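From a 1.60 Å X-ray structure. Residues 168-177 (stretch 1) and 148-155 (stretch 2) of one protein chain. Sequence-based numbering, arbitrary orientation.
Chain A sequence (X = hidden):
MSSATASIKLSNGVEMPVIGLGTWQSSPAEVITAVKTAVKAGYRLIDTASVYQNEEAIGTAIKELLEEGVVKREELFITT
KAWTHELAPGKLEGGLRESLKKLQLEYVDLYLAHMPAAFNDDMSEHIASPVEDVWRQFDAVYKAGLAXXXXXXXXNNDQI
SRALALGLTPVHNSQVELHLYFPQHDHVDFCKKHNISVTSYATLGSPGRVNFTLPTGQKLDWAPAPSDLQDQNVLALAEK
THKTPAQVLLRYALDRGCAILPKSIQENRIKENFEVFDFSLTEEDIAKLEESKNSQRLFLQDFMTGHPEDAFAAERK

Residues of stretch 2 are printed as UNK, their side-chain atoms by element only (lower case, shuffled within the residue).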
# COMPACT_ATOMS: atom_id res chain seq x y z
N LEU A 168 -5.06 -16.49 -17.19
CA LEU A 168 -4.64 -17.24 -16.01
C LEU A 168 -5.36 -16.63 -14.80
O LEU A 168 -6.42 -16.02 -14.95
CB LEU A 168 -3.12 -17.14 -15.83
CG LEU A 168 -2.28 -17.56 -17.03
CD1 LEU A 168 -0.80 -17.37 -16.72
CD2 LEU A 168 -2.57 -19.02 -17.38
N THR A 169 -4.79 -16.79 -13.61
CA THR A 169 -5.39 -16.23 -12.41
C THR A 169 -5.52 -14.71 -12.61
O THR A 169 -4.58 -14.05 -13.04
CB THR A 169 -4.50 -16.51 -11.17
OG1 THR A 169 -4.43 -17.93 -10.96
CG2 THR A 169 -5.10 -15.86 -9.93
N PRO A 170 -6.71 -14.16 -12.33
CA PRO A 170 -6.90 -12.71 -12.49
C PRO A 170 -6.06 -11.91 -11.50
O PRO A 170 -5.65 -12.43 -10.46
CB PRO A 170 -8.40 -12.54 -12.23
CG PRO A 170 -8.97 -13.83 -12.73
CD PRO A 170 -8.00 -14.85 -12.17
N VAL A 171 -5.79 -10.66 -11.83
CA VAL A 171 -5.06 -9.79 -10.92
C VAL A 171 -6.11 -9.42 -9.86
O VAL A 171 -7.15 -8.86 -10.19
CB VAL A 171 -4.57 -8.51 -11.64
CG1 VAL A 171 -3.98 -7.54 -10.64
CG2 VAL A 171 -3.53 -8.89 -12.70
N HIS A 172 -5.84 -9.73 -8.59
CA HIS A 172 -6.81 -9.46 -7.53
C HIS A 172 -6.71 -8.07 -6.91
O HIS A 172 -7.69 -7.56 -6.37
CB HIS A 172 -6.67 -10.49 -6.39
CG HIS A 172 -6.74 -11.92 -6.83
ND1 HIS A 172 -7.83 -12.45 -7.50
CD2 HIS A 172 -5.86 -12.94 -6.68
CE1 HIS A 172 -7.62 -13.73 -7.74
NE2 HIS A 172 -6.43 -14.05 -7.25
N ASN A 173 -5.52 -7.47 -6.98
CA ASN A 173 -5.30 -6.16 -6.38
C ASN A 173 -4.21 -5.36 -7.08
O ASN A 173 -3.28 -5.93 -7.66
CB ASN A 173 -4.95 -6.36 -4.89
CG ASN A 173 -4.49 -5.08 -4.20
OD1 ASN A 173 -3.28 -4.83 -4.05
ND2 ASN A 173 -5.44 -4.28 -3.75
N SER A 174 -4.34 -4.04 -7.04
CA SER A 174 -3.36 -3.12 -7.61
C SER A 174 -3.08 -2.08 -6.53
O SER A 174 -4.00 -1.41 -6.06
CB SER A 174 -3.92 -2.43 -8.85
OG SER A 174 -3.07 -1.34 -9.23
N GLN A 175 -1.82 -1.98 -6.12
CA GLN A 175 -1.42 -1.02 -5.10
C GLN A 175 -0.65 0.10 -5.76
O GLN A 175 0.41 -0.13 -6.36
CB GLN A 175 -0.56 -1.69 -4.02
CG GLN A 175 -0.22 -0.76 -2.87
CD GLN A 175 0.56 -1.43 -1.76
OE1 GLN A 175 0.15 -2.48 -1.24
NE2 GLN A 175 1.67 -0.82 -1.36
N VAL A 176 -1.17 1.32 -5.66
CA VAL A 176 -0.52 2.47 -6.27
C VAL A 176 -0.60 3.71 -5.39
O VAL A 176 -1.33 3.75 -4.41
CB VAL A 176 -1.18 2.82 -7.62
CG1 VAL A 176 -1.05 1.66 -8.60
CG2 VAL A 176 -2.66 3.17 -7.41
N GLU A 177 0.18 4.72 -5.76
CA GLU A 177 0.17 5.99 -5.06
C GLU A 177 -1.20 6.59 -5.34
O GLU A 177 -1.60 6.69 -6.49
CB GLU A 177 1.25 6.93 -5.62
CG GLU A 177 1.27 8.29 -4.93
CD GLU A 177 2.20 9.28 -5.61
OE1 GLU A 177 3.09 8.84 -6.37
OE2 GLU A 177 2.05 10.50 -5.36
N UNK A 148 -2.87 -16.41 -0.87
CA UNK A 148 -4.33 -16.51 -1.00
C UNK A 148 -4.89 -15.59 -2.07
O UNK A 148 -6.06 -15.70 -2.45
c UNK A 148 -4.81 -19.48 2.39
n UNK A 148 -5.24 -20.89 2.14
c UNK A 148 -4.62 -17.16 1.47
c UNK A 148 -5.01 -16.21 0.34
c UNK A 148 -5.05 -18.59 1.18
N UNK A 149 -4.05 -14.68 -2.56
CA UNK A 149 -4.43 -13.72 -3.59
C UNK A 149 -3.14 -13.14 -4.16
O UNK A 149 -2.12 -13.11 -3.47
c UNK A 149 -5.31 -12.61 -3.00
N UNK A 150 -3.19 -12.68 -5.40
CA UNK A 150 -2.01 -12.10 -6.03
C UNK A 150 -2.34 -10.80 -6.74
O UNK A 150 -3.48 -10.57 -7.14
c UNK A 150 -0.62 -14.20 -6.30
c UNK A 150 -1.36 -13.09 -7.05
c UNK A 150 -2.43 -13.69 -7.96
N UNK A 151 -1.34 -9.94 -6.89
CA UNK A 151 -1.57 -8.66 -7.53
C UNK A 151 -0.29 -7.95 -7.93
O UNK A 151 0.79 -8.53 -7.92
N UNK A 152 -0.44 -6.67 -8.25
CA UNK A 152 0.68 -5.87 -8.71
C UNK A 152 0.73 -4.49 -8.05
O UNK A 152 -0.25 -4.03 -7.45
c UNK A 152 0.58 -5.68 -10.23
c UNK A 152 -0.65 -4.83 -10.56
c UNK A 152 0.48 -7.04 -10.92
N UNK A 153 1.88 -3.84 -8.16
CA UNK A 153 2.06 -2.51 -7.61
C UNK A 153 2.87 -1.68 -8.59
O UNK A 153 3.85 -2.15 -9.15
c UNK A 153 2.78 -2.57 -6.26
o UNK A 153 2.82 -1.28 -5.65
N UNK A 154 2.45 -0.44 -8.80
CA UNK A 154 3.16 0.47 -9.71
C UNK A 154 3.14 0.02 -11.17
O UNK A 154 4.07 0.32 -11.93
n UNK A 154 4.09 2.30 -7.56
o UNK A 154 5.29 0.51 -6.94
c UNK A 154 4.69 1.15 -7.81
c UNK A 154 4.61 0.64 -9.24
N UNK A 155 2.11 -0.72 -11.56
CA UNK A 155 1.94 -1.16 -12.93
C UNK A 155 0.94 -0.20 -13.58
O UNK A 155 0.10 0.37 -12.87
c UNK A 155 2.24 -5.00 -13.30
c UNK A 155 3.48 -7.12 -13.03
c UNK A 155 1.46 -5.58 -14.31
c UNK A 155 3.25 -3.75 -11.74
c UNK A 155 2.26 -3.71 -12.68
c UNK A 155 2.71 -7.66 -14.03
c UNK A 155 1.33 -2.57 -12.98
c UNK A 155 1.71 -6.91 -14.67
n UNK A 155 3.83 -5.00 -11.72
c UNK A 155 3.23 -5.78 -12.67
O HOH W 1 -0.49 -1.11 -10.33

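Position 148 carries four carbons in an unbranched row ending in a nitrogen, and none of them touches stretch 1. This is Lys-148; its CA-to-CB bond points away from stretch 1, and an exposed site suits a charged amine.

Position 149 has a single side-chain carbon, 3.7 Å from CD2 of His-172. It is Ala-149. The imidazole also lies close to the backbone here, its CD2 3.5 Å from the CA of Ala-149, and a lone methyl fits beside the ring.

At position 150 one carbon carries two more, a beta-branched side chain without polar atoms; one of its outer carbons lies 4.0 Å from CG2 of Thr-169 and 3.7 Å from CD2 of His-172. This is Val-150, a close fit for a compact branched side chain in a buried site. Meanwhile its backbone O accepts a hydrogen bond from N of His-172 at 2.9 Å.

Position 151 has no side-chain atoms and is Gly-151. The backbone explains the fit: its CA is 3.2 Å from O of Asn-173 in a CA-H...O contact, and a CB in ideal geometry would stand only 2.3 Å from that same oxygen, a clash.

Position 152 again shows one carbon bearing two others, and an outer carbon lies 4.3 Å from CG1 of Val-171. It is Val-152, and this is a buried apolar contact on the face of the sheet shared with Ser-174. Its N and O both turn to stretch 1, where they bracket Ser-174: N donates to O of Asn-173 (3.0 Å), and O accepts from N of Gln-175 (2.9 Å).

Position 153 has one carbon followed by one oxygen, which lies 2.8 Å from O of Gln-175: Ser-153. The short side chain lets OG donate to that backbone oxygen.

Position 154 has two carbons, the second carrying one oxygen and one nitrogen: a short amide, hence Asn-154. Its phi of 65° is a left-handed conformation that asparagine tolerates well. Its backbone N donates to O of Gln-175 at 3.2 Å.

Position 155 has one carbon leading into fused five- and six-membered rings with a single nitrogen, making no direct contact with stretch 1, hence Trp-155. A buried site suits the large, mostly apolar indole, whose NE1 is hydrogen-bonded elsewhere in the structure; the link to stretch 1 is made by the backbone, where a water accepts from N of Trp-155 at 2.9 Å and hydrogen-bonds OG of Ser-174 at 2.8 Å.

The contact is thus a parallel pairing of neighbouring strands, inclined by 20°. Backbone hydrogen bonds alternate in direction along it, and at its end O of Gln-175 receives both Ser-153 OG and Asn-154 N. Valines and the histidine ring pack around this ladder.

Stretch 2 148-155: KAVGVSNW
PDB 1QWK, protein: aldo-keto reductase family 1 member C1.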